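Local coordinates for protein hyaluronidase (Thermobaculum terrenum, PDB 5DIY) that probably removes O-linked N-acetylglucosamine from proteins by hydrolysis, as a glycoside hydrolase of family 84, at residues 290-293 with 294-298. Sequence-based numbering, arbitrary orientation.
Sequences QAVS and TLLGE
Thr294 grips the carbonyl oxygen of Gln290 twice, through its amide and through its hydroxyl, at the last turn of helix 284-296. The backbone bond, Thr294 N to Gln290 O, is nearly straight (172°); the side-chain bond, Thr294 OG1 to Gln290 O, spans 3.0 Å, and the two donors arrive from opposite faces of the carbonyl plane. A chi1 of -59° sets OG1 beside the Thr294 backbone N, which lets both donors of this residue reach the same carbonyl. Leu295 N follows with a regular bond of 2.9 Å to Ala291 O, and the leucine side chain folds along the same carbonyl, with Leu295 CG 3.3 Å from Ala291 O and CD1 touching Ala291 CB more loosely. A matching apolar touch joins Val292 CG1 and Leu296 CD1.

The pattern then frays. Val292 O accepts from Leu296 N at 2.7 Å and, weakly, from Gly297 N, whose other weak bond goes to Ser293 O at 2.9 Å. At Gly297 the chain turns out of the helix with a phi of 106°, a backbone conformation that glycine adopts readily. A water donates to Ser293 O and accepts from Glu298 N at 2.9 Å, bridging the chain as it turns away.

Ser293 OG bonds to Arg289 O, while Ala291 and Val292 pack on Leu267 of helix 262-277. Val292 and Leu296 also meet Met304 of helix 301-308, and Leu296 reaches Phe368. At this alpha-helical C-terminus, where carbonyls run out of amide partners, a hydroxyl, a shared amide and a water make up the shortfall.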
ATOM      1  N   GLN C 290       7.158 -17.968   5.949  1.00 34.29           N
ATOM      2  CA  GLN C 290       8.577 -18.072   5.599  1.00 34.38           C
ATOM      3  C   GLN C 290       9.245 -16.688   5.592  1.00 33.86           C
ATOM      4  O   GLN C 290      10.384 -16.545   6.050  1.00 34.95           O
ATOM      5  CB  GLN C 290       8.776 -18.771   4.251  1.00 36.15           C
ATOM      6  CG  GLN C 290      10.211 -19.230   4.022  1.00 37.94           C
ATOM      7  CD  GLN C 290      10.360 -20.116   2.800  1.00 40.32           C
ATOM      8  OE1 GLN C 290      10.707 -21.294   2.914  1.00 41.80           O
ATOM      9  NE2 GLN C 290      10.096 -19.554   1.619  1.00 40.29           N
ATOM     10  N   ALA C 291       8.530 -15.682   5.082  1.00 31.49           N
ATOM     11  CA  ALA C 291       8.996 -14.291   5.104  1.00 29.93           C
ATOM     12  C   ALA C 291       9.286 -13.808   6.523  1.00 29.86           C
ATOM     13  O   ALA C 291      10.374 -13.291   6.787  1.00 29.67           O
ATOM     14  CB  ALA C 291       7.977 -13.369   4.445  1.00 29.05           C
ATOM     15  N   VAL C 292       8.311 -13.979   7.421  1.00 29.29           N
ATOM     16  CA  VAL C 292       8.455 -13.593   8.837  1.00 29.99           C
ATOM     17  C   VAL C 292       9.648 -14.305   9.501  1.00 30.53           C
ATOM     18  O   VAL C 292      10.435 -13.662  10.188  1.00 31.63           O
ATOM     19  CB  VAL C 292       7.153 -13.853   9.653  1.00 28.77           C
ATOM     20  CG1 VAL C 292       7.393 -13.734  11.160  1.00 29.10           C
ATOM     21  CG2 VAL C 292       6.051 -12.888   9.234  1.00 28.27           C
ATOM     22  N   SER C 293       9.768 -15.616   9.294  1.00 32.47           N
ATOM     23  CA  SER C 293      10.877 -16.411   9.857  1.00 34.40           C
ATOM     24  C   SER C 293      12.258 -15.920   9.404  1.00 34.74           C
ATOM     25  O   SER C 293      13.117 -15.637  10.239  1.00 35.79           O
ATOM     26  CB  SER C 293      10.725 -17.883   9.485  1.00 34.96           C
ATOM     27  OG  SER C 293       9.474 -18.373   9.917  1.00 37.57           O
ATOM     28  N   THR C 294      12.447 -15.817   8.089  1.00 34.35           N
ATOM     29  CA  THR C 294      13.696 -15.330   7.485  1.00 34.59           C
ATOM     30  C   THR C 294      14.058 -13.917   7.946  1.00 34.23           C
ATOM     31  O   THR C 294      15.173 -13.674   8.415  1.00 35.11           O
ATOM     32  CB  THR C 294      13.590 -15.303   5.942  1.00 35.49           C
ATOM     33  OG1 THR C 294      13.299 -16.616   5.453  1.00 36.07           O
ATOM     34  CG2 THR C 294      14.897 -14.804   5.298  1.00 37.28           C
ATOM     35  N   LEU C 295      13.109 -12.997   7.811  1.00 33.90           N
ATOM     36  CA  LEU C 295      13.358 -11.575   8.062  1.00 33.83           C
ATOM     37  C   LEU C 295      13.337 -11.187   9.544  1.00 32.93           C
ATOM     38  O   LEU C 295      14.136 -10.356   9.967  1.00 32.25           O
ATOM     39  CB  LEU C 295      12.353 -10.718   7.281  1.00 34.52           C
ATOM     40  CG  LEU C 295      12.393 -10.898   5.755  1.00 35.74           C
ATOM     41  CD1 LEU C 295      11.120 -10.381   5.095  1.00 35.92           C
ATOM     42  CD2 LEU C 295      13.620 -10.214   5.156  1.00 36.41           C
ATOM     43  N   LEU C 296      12.425 -11.774  10.316  1.00 32.17           N
ATOM     44  CA  LEU C 296      12.204 -11.390  11.719  1.00 32.51           C
ATOM     45  C   LEU C 296      12.531 -12.466  12.764  1.00 32.16           C
ATOM     46  O   LEU C 296      12.659 -12.139  13.934  1.00 30.76           O
ATOM     47  CB  LEU C 296      10.748 -10.937  11.913  1.00 32.42           C
ATOM     48  CG  LEU C 296      10.199  -9.895  10.937  1.00 32.33           C
ATOM     49  CD1 LEU C 296       8.744  -9.587  11.262  1.00 32.73           C
ATOM     50  CD2 LEU C 296      11.030  -8.620  10.963  1.00 33.00           C
ATOM     51  N   GLY C 297      12.647 -13.728  12.353  1.00 33.32           N
ATOM     52  CA  GLY C 297      12.990 -14.828  13.261  1.00 34.59           C
ATOM     53  C   GLY C 297      11.799 -15.718  13.575  1.00 35.11           C
ATOM     54  O   GLY C 297      10.698 -15.224  13.794  1.00 34.39           O
ATOM     55  N   GLU C 298      12.036 -17.032  13.587  1.00 38.35           N
ATOM     56  CA  GLU C 298      11.052 -18.057  13.984  1.00 39.93           C
ATOM     57  C   GLU C 298      10.260 -17.737  15.245  1.00 38.90           C
ATOM     58  O   GLU C 298       9.050 -17.948  15.293  1.00 37.92           O
ATOM     59  CB  GLU C 298      11.765 -19.383  14.254  1.00 42.77           C
ATOM     60  CG  GLU C 298      12.109 -20.189  13.022  1.00 45.15           C
ATOM     61  CD  GLU C 298      13.036 -21.341  13.347  1.00 46.29           C
ATOM     62  OE1 GLU C 298      12.867 -21.965  14.421  1.00 46.51           O
ATOM     63  OE2 GLU C 298      13.937 -21.617  12.525  1.00 49.46           O
TER
HETATM   64  O   HOH W   1      14.445 -17.820  12.150  1.00 42.54           O